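Local coordinates for protein BauA (Acinetobacter baumannii, PDB 6HCP) that probably takes up the iron-loaded siderophore preacinetobactin across the bacterial outer membrane as a TonB-dependent receptor, at residues A[84-92]-A[576-584]; A[523-534]-A[559-570]. One frame throughout, in Å; residues are numbered along the deposited sequence.

Contact 1: A[84-92]-A[576-584]; sequences IAATDPSIY and RLMGGFTYL. With C8E ((hydroxyethyloxy)tri(ethyloxy)octane), chain B.
P89 and T582 meet most directly. The OG1 of T582 donates a hydrogen bond to P89 O at 2.7 Å. The hydroxyl does not approach in the plane of the carbonyl. It stands 52° out of that plane, and the C=O...OG1 angle is 123°. T582 has OG1 set between its backbone N and carbonyl carbon (chi1 52°), which turns OG1 to the carbonyl and sets CG2 beside S90. CG2 lies 3.2 Å from S90 OG, a tight contact. That S90 hydroxyl has its hydrogen bond with E564 of the neighbouring strand 549-569, in the conformer given.

The P89 ring lies over the backbone of the strand. Its CG sits 3.5 Å from G580 C and almost as close to F581 N, so CG rests on the peptide between them. G580 has no side chain, and P89 CG comes directly onto its backbone.

Here a loop of the plug domain packs against the inner wall of the beta-barrel, the arrangement of TonB-dependent receptors. The loop contains a type I turn from D88 to I91. An Asx turn sits within it: D88 OD1 accepts from S90 N at 2.9 Å. D88 also forms a salt bridge with K142 of strand 135-142.

At the other end the CB of T87 points toward the strand. The carbonyl O of T87 receives a nearly straight CA-H...O contact from G579 CA at 3.2 Å. T87 CG2 lies 3.6 Å from M578 O. The M578 chain is bent and its CE is near T87 OG1, but M578 has two conformers, so that touch is uncertain. The CB of F581 points the opposite way, away from the plug, and meets C3 of the detergent C8E (chain B) at 3.9 Å.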
loop_
_atom_site.group_PDB
_atom_site.type_symbol
_atom_site.label_atom_id
_atom_site.label_comp_id
_atom_site.label_asym_id
_atom_site.label_seq_id
_atom_site.Cartn_x
_atom_site.Cartn_y
_atom_site.Cartn_z
ATOM N N ILE A 84 13.378 20.008 -10.142
ATOM C CA ILE A 84 13.127 20.578 -11.478
ATOM C C ILE A 84 12.331 19.625 -12.382
ATOM O O ILE A 84 11.749 20.082 -13.372
ATOM C CB ILE A 84 14.435 21.023 -12.159
ATOM C CG1 ILE A 84 15.341 19.834 -12.493
ATOM C CG2 ILE A 84 15.119 22.066 -11.289
ATOM C CD1 ILE A 84 16.569 20.208 -13.319
ATOM N N ALA A 85 12.338 18.322 -12.102
ATOM C CA ALA A 85 11.720 17.353 -13.007
ATOM C C ALA A 85 10.268 17.053 -12.612
ATOM O O ALA A 85 9.542 16.455 -13.382
ATOM C CB ALA A 85 12.523 16.073 -13.057
ATOM N N ALA A 86 9.870 17.387 -11.388
ATOM C CA ALA A 86 8.598 16.846 -10.862
ATOM C C ALA A 86 7.416 17.304 -11.736
ATOM O O ALA A 86 6.555 16.516 -12.070
ATOM C CB ALA A 86 8.427 17.244 -9.417
ATOM N N THR A 87 7.377 18.583 -12.113
ATOM C CA THR A 87 6.232 19.132 -12.827
ATOM C C THR A 87 6.571 19.624 -14.238
ATOM O O THR A 87 5.702 20.169 -14.912
ATOM C CB THR A 87 5.583 20.270 -12.023
ATOM O OG1 THR A 87 6.540 21.296 -11.731
ATOM C CG2 THR A 87 4.986 19.730 -10.743
ATOM N N ASP A 88 7.848 19.578 -14.637
ATOM C CA ASP A 88 8.251 20.232 -15.888
ATOM C C ASP A 88 8.286 19.200 -17.007
ATOM O O ASP A 88 9.130 18.306 -17.025
ATOM C CB ASP A 88 9.613 20.908 -15.732
ATOM C CG ASP A 88 10.008 21.790 -16.907
ATOM O OD1 ASP A 88 9.509 21.547 -18.033
ATOM O OD2 ASP A 88 10.861 22.662 -16.686
ATOM N N PRO A 89 7.340 19.254 -17.960
ATOM C CA PRO A 89 7.274 18.244 -19.018
ATOM C C PRO A 89 8.409 18.329 -20.051
ATOM O O PRO A 89 8.525 17.448 -20.902
ATOM C CB PRO A 89 5.942 18.568 -19.712
ATOM C CG PRO A 89 5.789 20.068 -19.524
ATOM C CD PRO A 89 6.395 20.359 -18.166
ATOM N N SER A 90 9.239 19.370 -19.962
ATOM C CA SER A 90 10.401 19.473 -20.837
ATOM C C SER A 90 11.656 18.917 -20.159
ATOM O O SER A 90 12.756 19.005 -20.721
ATOM C CB SER A 90 10.595 20.912 -21.287
ATOM O OG SER A 90 9.570 21.266 -22.203
ATOM N N ILE A 91 11.512 18.381 -18.941
ATOM C CA ILE A 91 12.644 17.756 -18.279
ATOM C C ILE A 91 12.335 16.266 -18.083
ATOM O O ILE A 91 11.216 15.894 -17.753
ATOM C CB ILE A 91 12.949 18.491 -16.961
ATOM C CG1 ILE A 91 13.276 19.962 -17.271
ATOM C CG2 ILE A 91 14.054 17.782 -16.193
ATOM C CD1 ILE A 91 13.818 20.752 -16.146
ATOM N N TYR A 92 13.319 15.423 -18.376
ATOM C CA TYR A 92 13.149 13.986 -18.229
ATOM C C TYR A 92 14.285 13.416 -17.388
ATOM O O TYR A 92 15.457 13.716 -17.636
ATOM C CB TYR A 92 13.131 13.280 -19.583
ATOM C CG TYR A 92 13.031 11.783 -19.472
ATOM C CD1 TYR A 92 11.860 11.183 -19.024
ATOM C CD2 TYR A 92 14.136 10.974 -19.702
ATOM C CE1 TYR A 92 11.802 9.819 -18.781
ATOM C CE2 TYR A 92 14.089 9.613 -19.471
ATOM C CZ TYR A 92 12.903 9.026 -19.054
ATOM O OH TYR A 92 12.875 7.691 -18.801
ATOM N N ARG A 576 -3.272 25.266 -5.791
ATOM C CA ARG A 576 -2.083 25.489 -6.586
ATOM C C ARG A 576 -1.969 24.367 -7.619
ATOM O O ARG A 576 -2.271 23.223 -7.324
ATOM C CB ARG A 576 -0.859 25.563 -5.673
ATOM C CG ARG A 576 -0.878 26.773 -4.748
ATOM C CD ARG A 576 0.240 26.756 -3.745
ATOM N NE ARG A 576 0.091 25.706 -2.770
ATOM C CZ ARG A 576 -0.759 25.737 -1.744
ATOM N NH1 ARG A 576 -0.907 24.666 -0.995
ATOM N NH2 ARG A 576 -1.503 26.801 -1.508
ATOM N N LEU A 577 -1.526 24.729 -8.823
ATOM C CA LEU A 577 -1.399 23.804 -9.931
ATOM C C LEU A 577 -0.149 24.162 -10.737
ATOM O O LEU A 577 -0.024 25.315 -11.173
ATOM C CB LEU A 577 -2.639 23.975 -10.797
ATOM C CG LEU A 577 -2.868 22.923 -11.866
ATOM C CD1 LEU A 577 -2.995 21.543 -11.237
ATOM C CD2 LEU A 577 -4.126 23.278 -12.641
ATOM N N MET A 578 0.716 23.166 -10.976
ATOM C CA MET A 578 1.951 23.302 -11.783
ATOM C C MET A 578 2.085 22.061 -12.677
ATOM O O MET A 578 1.899 20.931 -12.213
ATOM C CB MET A 578 3.203 23.379 -10.900
ATOM C CG MET A 578 3.339 24.650 -10.083
ATOM S SD MET A 578 4.561 24.479 -8.737
ATOM C CE MET A 578 6.040 24.086 -9.666
ATOM N N GLY A 579 2.400 22.266 -13.956
ATOM C CA GLY A 579 2.650 21.160 -14.841
ATOM C C GLY A 579 2.533 21.562 -16.287
ATOM O O GLY A 579 2.691 22.730 -16.640
ATOM N N GLY A 580 2.302 20.567 -17.130
ATOM C CA GLY A 580 2.209 20.792 -18.545
ATOM C C GLY A 580 2.309 19.512 -19.349
ATOM O O GLY A 580 2.364 18.379 -18.806
ATOM N N PHE A 581 2.338 19.718 -20.660
ATOM C CA PHE A 581 2.370 18.676 -21.678
ATOM C C PHE A 581 3.445 19.054 -22.698
ATOM O O PHE A 581 3.583 20.224 -23.062
ATOM C CB PHE A 581 1.019 18.549 -22.391
ATOM C CG PHE A 581 -0.151 18.361 -21.458
ATOM C CD1 PHE A 581 -0.728 19.445 -20.814
ATOM C CD2 PHE A 581 -0.630 17.092 -21.165
ATOM C CE1 PHE A 581 -1.732 19.260 -19.870
ATOM C CE2 PHE A 581 -1.690 16.918 -20.283
ATOM C CZ PHE A 581 -2.195 17.994 -19.591
ATOM N N THR A 582 4.208 18.054 -23.147
ATOM C CA THR A 582 5.149 18.264 -24.233
ATOM C C THR A 582 5.059 17.137 -25.259
ATOM O O THR A 582 4.753 16.002 -24.924
ATOM C CB THR A 582 6.593 18.319 -23.739
ATOM O OG1 THR A 582 6.767 17.126 -22.961
ATOM C CG2 THR A 582 6.908 19.585 -22.976
ATOM N N TYR A 583 5.268 17.515 -26.523
ATOM C CA TYR A 583 5.578 16.598 -27.597
ATOM C C TYR A 583 6.994 16.909 -28.096
ATOM O O TYR A 583 7.327 18.068 -28.349
ATOM C CB TYR A 583 4.599 16.738 -28.767
ATOM C CG TYR A 583 4.994 15.926 -29.979
ATOM C CD1 TYR A 583 4.909 14.536 -29.971
ATOM C CD2 TYR A 583 5.598 16.530 -31.079
ATOM C CE1 TYR A 583 5.424 13.774 -31.012
ATOM C CE2 TYR A 583 6.077 15.785 -32.147
ATOM C CZ TYR A 583 5.990 14.403 -32.113
ATOM O OH TYR A 583 6.436 13.681 -33.186
ATOM N N LEU A 584 7.827 15.873 -28.151
ATOM C CA LEU A 584 9.205 15.978 -28.601
ATOM C C LEU A 584 9.430 14.990 -29.742
ATOM O O LEU A 584 9.043 13.816 -29.638
ATOM C CB LEU A 584 10.107 15.658 -27.408
ATOM C CG LEU A 584 11.597 15.557 -27.701
ATOM C CD1 LEU A 584 12.169 16.940 -27.955
ATOM C CD2 LEU A 584 12.314 14.887 -26.546
HETATM C C1 C8E B . 1.084 21.303 -26.489
HETATM C C2 C8E B . 0.329 20.001 -26.406
HETATM C C3 C8E B . 1.264 18.807 -26.239
HETATM C C4 C8E B . 0.444 17.525 -26.093
HETATM C C5 C8E B . 1.305 16.314 -25.749
HETATM C C6 C8E B . 0.484 15.214 -25.079
HETATM C C7 C8E B . 1.391 14.152 -24.466
HETATM C C8 C8E B . 0.689 13.295 -23.400
HETATM O O9 C8E B . 1.194 11.965 -23.383
HETATM C C10 C8E B . 1.437 11.359 -22.106
HETATM C C11 C8E B . 2.012 9.959 -22.246
HETATM O O12 C8E B . 1.039 8.915 -22.165
HETATM C C13 C8E B . 1.007 8.091 -23.368
HETATM C C14 C8E B . 1.494 6.640 -23.146
HETATM O O15 C8E B . 2.206 6.010 -24.257
HETATM C C16 C8E B . 2.951 4.807 -23.869
HETATM C C17 C8E B . 3.822 4.129 -24.973
HETATM O O18 C8E B . 4.251 2.834 -24.439
#

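Contact 2: A[523-534]-A[559-570]; sequences TFAHTLSAFEIT and RNRGIEWSFFGS. With C8E ((hydroxyethyloxy)tri(ethyloxy)octane), chain C; EDO (1,2-ethanediol), chain U; EDO (1,2-ethanediol), chain S.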
loop_
_atom_site.group_PDB
_atom_site.type_symbol
_atom_site.label_atom_id
_atom_site.label_comp_id
_atom_site.label_asym_id
_atom_site.label_seq_id
_atom_site.Cartn_x
_atom_site.Cartn_y
_atom_site.Cartn_z
ATOM N N THR A 523 -2.789 35.410 -11.040
ATOM C CA THR A 523 -2.363 34.447 -10.038
ATOM C C THR A 523 -2.041 33.092 -10.694
ATOM O O THR A 523 -1.612 32.160 -10.011
ATOM C CB THR A 523 -3.417 34.254 -8.933
ATOM O OG1 THR A 523 -4.551 33.659 -9.561
ATOM C CG2 THR A 523 -3.788 35.548 -8.233
ATOM N N PHE A 524 -2.250 33.003 -12.007
ATOM C CA PHE A 524 -1.967 31.803 -12.777
ATOM C C PHE A 524 -1.349 32.219 -14.111
ATOM O O PHE A 524 -1.842 33.132 -14.755
ATOM C CB PHE A 524 -3.249 30.999 -12.999
ATOM C CG PHE A 524 -3.045 29.557 -13.385
ATOM C CD1 PHE A 524 -2.415 28.682 -12.523
ATOM C CD2 PHE A 524 -3.517 29.067 -14.595
ATOM C CE1 PHE A 524 -2.254 27.345 -12.869
ATOM C CE2 PHE A 524 -3.416 27.719 -14.909
ATOM C CZ PHE A 524 -2.782 26.859 -14.042
ATOM N N ALA A 525 -0.340 31.461 -14.556
ATOM C CA ALA A 525 0.434 31.805 -15.746
ATOM C C ALA A 525 0.622 30.567 -16.626
ATOM O O ALA A 525 0.686 29.427 -16.121
ATOM C CB ALA A 525 1.767 32.370 -15.314
ATOM N N HIS A 526 0.681 30.817 -17.934
ATOM C CA HIS A 526 0.881 29.813 -18.980
ATOM C C HIS A 526 2.084 30.194 -19.850
ATOM O O HIS A 526 2.287 31.382 -20.148
ATOM C CB HIS A 526 -0.340 29.721 -19.906
ATOM C CG HIS A 526 -1.585 29.242 -19.250
ATOM N ND1 HIS A 526 -2.047 27.948 -19.403
ATOM C CD2 HIS A 526 -2.531 29.906 -18.549
ATOM C CE1 HIS A 526 -3.201 27.824 -18.772
ATOM N NE2 HIS A 526 -3.488 28.999 -18.194
ATOM N N THR A 527 2.781 29.171 -20.368
ATOM C CA THR A 527 3.778 29.315 -21.437
ATOM C C THR A 527 3.472 28.279 -22.519
ATOM O O THR A 527 3.165 27.108 -22.206
ATOM C CB THR A 527 5.207 29.131 -20.909
ATOM O OG1 THR A 527 5.429 30.059 -19.847
ATOM C CG2 THR A 527 6.274 29.338 -21.964
ATOM N N LEU A 528 3.501 28.725 -23.777
ATOM C CA LEU A 528 3.397 27.851 -24.910
ATOM C C LEU A 528 4.592 28.123 -25.819
ATOM O O LEU A 528 4.765 29.253 -26.246
ATOM C CB LEU A 528 2.070 28.087 -25.641
ATOM C CG LEU A 528 1.880 27.263 -26.914
ATOM C CD1 LEU A 528 1.723 25.783 -26.583
ATOM C CD2 LEU A 528 0.691 27.743 -27.727
ATOM N N SER A 529 5.457 27.123 -26.035
ATOM C CA SER A 529 6.623 27.348 -26.891
ATOM C C SER A 529 6.902 26.166 -27.822
ATOM O O SER A 529 6.563 25.030 -27.542
ATOM C CB SER A 529 7.840 27.713 -26.087
ATOM O OG SER A 529 8.032 26.821 -25.023
ATOM N N ALA A 530 7.507 26.507 -28.963
ATOM C CA ALA A 530 7.910 25.575 -29.971
ATOM C C ALA A 530 9.379 25.844 -30.303
ATOM O O ALA A 530 9.811 26.993 -30.353
ATOM C CB ALA A 530 7.036 25.713 -31.181
ATOM N N PHE A 531 10.143 24.778 -30.515
ATOM C CA PHE A 531 11.556 24.928 -30.735
ATOM C C PHE A 531 12.039 23.875 -31.723
ATOM O O PHE A 531 11.455 22.816 -31.873
ATOM C CB PHE A 531 12.325 24.826 -29.413
ATOM C CG PHE A 531 12.215 23.480 -28.738
ATOM C CD1 PHE A 531 13.029 22.424 -29.105
ATOM C CD2 PHE A 531 11.311 23.283 -27.709
ATOM C CE1 PHE A 531 12.929 21.193 -28.469
ATOM C CE2 PHE A 531 11.208 22.055 -27.078
ATOM C CZ PHE A 531 12.035 21.015 -27.444
ATOM N N GLU A 532 13.149 24.203 -32.378
ATOM C CA GLU A 532 13.934 23.256 -33.123
ATOM C C GLU A 532 15.395 23.468 -32.731
ATOM O O GLU A 532 15.894 24.602 -32.755
ATOM C CB GLU A 532 13.753 23.427 -34.635
ATOM C CG GLU A 532 14.686 22.546 -35.437
ATOM C CD GLU A 532 14.492 22.620 -36.946
ATOM O OE1 GLU A 532 13.445 22.157 -37.426
ATOM O OE2 GLU A 532 15.353 23.197 -37.608
ATOM N N ILE A 533 16.037 22.384 -32.283
ATOM C CA ILE A 533 17.420 22.467 -31.841
ATOM C C ILE A 533 18.194 21.383 -32.592
ATOM O O ILE A 533 17.903 20.196 -32.382
ATOM C CB ILE A 533 17.551 22.246 -30.327
ATOM C CG1 ILE A 533 16.757 23.264 -29.507
ATOM C CG2 ILE A 533 19.017 22.222 -29.922
ATOM C CD1 ILE A 533 16.512 22.835 -28.071
ATOM N N THR A 534 19.267 21.781 -33.279
ATOM C CA THR A 534 20.166 20.835 -33.923
ATOM C C THR A 534 21.464 20.756 -33.137
ATOM O O THR A 534 22.064 21.771 -32.818
ATOM C CB THR A 534 20.416 21.190 -35.399
ATOM O OG1 THR A 534 20.961 22.507 -35.457
ATOM C CG2 THR A 534 19.149 21.107 -36.218
ATOM N N ARG A 559 18.362 16.307 -34.323
ATOM C CA ARG A 559 17.443 17.420 -34.405
ATOM C C ARG A 559 16.243 17.149 -33.504
ATOM O O ARG A 559 15.497 16.209 -33.737
ATOM C CB ARG A 559 16.929 17.602 -35.838
ATOM C CG ARG A 559 16.044 18.827 -36.015
ATOM C CD ARG A 559 15.514 18.948 -37.443
ATOM N NE ARG A 559 14.652 17.835 -37.812
ATOM C CZ ARG A 559 14.561 17.324 -39.044
ATOM N NH1 ARG A 559 13.818 16.258 -39.273
ATOM N NH2 ARG A 559 15.195 17.898 -40.048
ATOM N N ASN A 560 16.087 17.995 -32.485
ATOM C CA ASN A 560 14.968 17.920 -31.557
ATOM C C ASN A 560 13.983 19.052 -31.865
ATOM O O ASN A 560 14.317 20.230 -31.741
ATOM C CB ASN A 560 15.430 18.021 -30.099
ATOM C CG ASN A 560 16.129 16.795 -29.571
ATOM O OD1 ASN A 560 16.582 15.946 -30.344
ATOM N ND2 ASN A 560 16.333 16.762 -28.254
ATOM N N ARG A 561 12.778 18.662 -32.266
ATOM C CA ARG A 561 11.689 19.567 -32.444
ATOM C C ARG A 561 10.685 19.308 -31.328
ATOM O O ARG A 561 10.355 18.159 -31.043
ATOM C CB ARG A 561 11.004 19.358 -33.798
ATOM C CG ARG A 561 11.829 19.789 -35.000
ATOM C CD ARG A 561 11.218 19.307 -36.318
ATOM N NE ARG A 561 11.891 19.947 -37.440
ATOM C CZ ARG A 561 11.822 19.558 -38.718
ATOM N NH1 ARG A 561 11.073 18.530 -39.071
ATOM N NH2 ARG A 561 12.483 20.232 -39.640
ATOM N N GLY A 562 10.152 20.379 -30.750
ATOM C CA GLY A 562 9.267 20.203 -29.635
ATOM C C GLY A 562 8.225 21.297 -29.529
ATOM O O GLY A 562 8.414 22.423 -30.004
ATOM N N ILE A 563 7.146 20.958 -28.825
ATOM C CA ILE A 563 6.116 21.881 -28.419
ATOM C C ILE A 563 5.846 21.650 -26.927
ATOM O O ILE A 563 5.741 20.508 -26.482
ATOM C CB ILE A 563 4.844 21.665 -29.256
ATOM C CG1 ILE A 563 5.068 21.950 -30.743
ATOM C CG2 ILE A 563 3.692 22.484 -28.697
ATOM C CD1 ILE A 563 3.987 21.373 -31.624
ATOM N N GLU A 564 5.749 22.748 -26.174
ATOM C CA GLU A 564 5.628 22.745 -24.707
ATOM C C GLU A 564 4.438 23.633 -24.305
ATOM O O GLU A 564 4.396 24.789 -24.701
ATOM C CB GLU A 564 6.899 23.317 -24.068
ATOM C CG GLU A 564 8.219 22.787 -24.622
ATOM C CD GLU A 564 9.419 23.697 -24.377
ATOM O OE1 GLU A 564 10.394 23.261 -23.738
ATOM O OE2 GLU A 564 9.370 24.854 -24.814
ATOM N N TRP A 565 3.502 23.101 -23.502
ATOM C CA TRP A 565 2.518 23.907 -22.811
ATOM C C TRP A 565 2.681 23.677 -21.316
ATOM O O TRP A 565 2.602 22.541 -20.874
ATOM C CB TRP A 565 1.089 23.574 -23.263
ATOM C CG TRP A 565 0.042 24.242 -22.429
ATOM C CD1 TRP A 565 0.068 25.515 -21.932
ATOM C CD2 TRP A 565 -1.195 23.668 -21.973
ATOM N NE1 TRP A 565 -1.042 25.752 -21.165
ATOM C CE2 TRP A 565 -1.848 24.647 -21.195
ATOM C CE3 TRP A 565 -1.825 22.432 -22.156
ATOM C CZ2 TRP A 565 -3.085 24.417 -20.588
ATOM C CZ3 TRP A 565 -3.026 22.192 -21.526
ATOM C CH2 TRP A 565 -3.653 23.178 -20.763
ATOM N N SER A 566 3.034 24.726 -20.568
ATOM C CA SER A 566 3.172 24.576 -19.130
ATOM C C SER A 566 2.512 25.752 -18.403
ATOM O O SER A 566 2.144 26.755 -19.016
ATOM C CB SER A 566 4.608 24.402 -18.723
ATOM O OG SER A 566 5.361 25.512 -19.128
ATOM N N PHE A 567 2.325 25.586 -17.094
ATOM C CA PHE A 567 1.579 26.563 -16.301
ATOM C C PHE A 567 2.000 26.432 -14.848
ATOM O O PHE A 567 2.522 25.390 -14.418
ATOM C CB PHE A 567 0.071 26.366 -16.484
ATOM C CG PHE A 567 -0.374 24.927 -16.488
ATOM C CD1 PHE A 567 -0.487 24.225 -15.303
ATOM C CD2 PHE A 567 -0.550 24.241 -17.679
ATOM C CE1 PHE A 567 -0.803 22.877 -15.312
ATOM C CE2 PHE A 567 -0.882 22.896 -17.680
ATOM C CZ PHE A 567 -0.978 22.214 -16.496
ATOM N N PHE A 568 1.772 27.507 -14.083
ATOM C CA PHE A 568 2.034 27.478 -12.659
ATOM C C PHE A 568 1.162 28.529 -11.971
ATOM O O PHE A 568 0.685 29.475 -12.611
ATOM C CB PHE A 568 3.512 27.739 -12.367
ATOM C CG PHE A 568 4.054 29.022 -12.944
ATOM C CD1 PHE A 568 3.835 30.235 -12.306
ATOM C CD2 PHE A 568 4.799 29.017 -14.112
ATOM C CE1 PHE A 568 4.370 31.411 -12.803
ATOM C CE2 PHE A 568 5.340 30.198 -14.611
ATOM C CZ PHE A 568 5.094 31.398 -13.975
ATOM N N GLY A 569 1.021 28.372 -10.660
ATOM C CA GLY A 569 0.358 29.371 -9.838
ATOM C C GLY A 569 -0.885 28.818 -9.176
ATOM O O GLY A 569 -0.941 27.643 -8.803
ATOM N N SER A 570 -1.850 29.713 -8.963
ATOM C CA SER A 570 -3.060 29.422 -8.225
ATOM C C SER A 570 -4.250 29.775 -9.103
ATOM O O SER A 570 -4.520 30.943 -9.337
ATOM C CB SER A 570 -3.096 30.173 -6.920
ATOM O OG SER A 570 -4.371 30.029 -6.319
HETATM C C1 C8E C . 6.389 18.984 -33.445
HETATM C C2 C8E C . 7.325 20.140 -33.152
HETATM C C3 C8E C . 7.000 21.399 -33.955
HETATM C C4 C8E C . 8.179 22.363 -34.038
HETATM C C5 C8E C . 8.479 22.711 -35.491
HETATM C C6 C8E C . 9.627 23.704 -35.593
HETATM C C7 C8E C . 9.492 24.841 -34.579
HETATM C C8 C8E C . 10.426 25.995 -34.929
HETATM O O9 C8E C . 10.055 27.139 -34.167
HETATM C C10 C8E C . 10.974 28.224 -34.347
HETATM C C11 C8E C . 10.422 29.280 -35.318
HETATM O O12 C8E C . 11.298 30.421 -35.400
HETATM C C13 C8E C . 10.663 31.625 -35.845
HETATM C C14 C8E C . 11.503 32.823 -35.421
HETATM O O15 C8E C . 12.800 32.413 -34.960
HETATM C C16 C8E C . 13.864 32.919 -35.779
HETATM C C17 C8E C . 14.893 33.692 -34.961
HETATM O O18 C8E C . 14.339 34.899 -34.413
HETATM C C19 C8E C . 14.610 36.050 -35.217
HETATM C C20 C8E C . 14.295 37.307 -34.423
HETATM O O21 C8E C . 14.324 36.913 -33.051
HETATM C C1 EDO U . 2.364 27.631 -7.406
HETATM O O1 EDO U . 2.356 26.737 -8.541
HETATM C C2 EDO U . 3.353 28.749 -7.721
HETATM O O2 EDO U . 3.741 29.420 -6.548
HETATM C C1 EDO S . 18.361 26.332 -35.599
HETATM O O1 EDO S . 18.585 26.973 -36.856
HETATM C C2 EDO S . 17.300 25.294 -35.819
HETATM O O2 EDO S . 17.778 24.416 -36.842
HETATM O O HOH W 1 16.180 21.084 -40.102
#
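Two neighbouring antiparallel strands of the barrel wall pair here, from F524 opposite G569 to T534 opposite R559. Backbone hydrogen bonds join A525 to F568, T527 to S566, S529 to E564, F531 to G562 and I533 to N560.

H526 and W565 lie side by side on the outer face. W565 NE1 donates to H526 ND1 at 3.0 Å with an N-H...N angle of 163°. The two rings are nearly coplanar and meet rim to rim, so the bond uses the ring plane of both. F567 CB sits over a face of the H526 ring.

E532 and R561 also run alongside each other. R561 approaches side-on, and NE (2.7 Å) and NH2 (3.1 Å) both reach E532 OE1. E532 OE2 accepts from O2 of an ethanediol (chain S). R559 NE lies over the centre of the R561 guanidinium, 3.4 Å above its plane. R559 is near E532 OE1 as a charge only, beyond salt-bridge distance.

The plug-facing side is different. F531 CG lies between its backbone N and carbonyl carbon (chi1 64°), which lays the ring across the partner strand. G562 CA packs over one face, 3.8 Å from the ring centroid. E564 meets the ring edge, but it has two conformers. A525 CB makes a CH-pi contact with the F568 ring, 4.0 Å from its centroid.

On the outer side R561 CB touches C2 of a C8E detergent (chain C) at 3.8 Å, which marks the probably lipid-facing side. Plug residues R107 and N63 lie on the inner side of this antiparallel strand pair, as in the barrels of TonB-dependent transporters.

Contact 1 is a buried plug-to-wall contact. Contact 2 lies within the wall and is only partly buried. Strands 549-569 and 575-590 are consecutive neighbours in the barrel, so the two contacts adjoin. F581 N and W565 O probably hydrogen bond at 2.8 Å, and E564 on the inner face is shared by the two contacts. The chemistry follows position. Contact 2 rests on a regular ladder of backbone bonds, with a salt bridge and aromatic groups added. In contact 1 one side-chain hydrogen bond crosses, and the rest is close packing of a loop on a glycine-containing strand. Detergent touches the outer side at both.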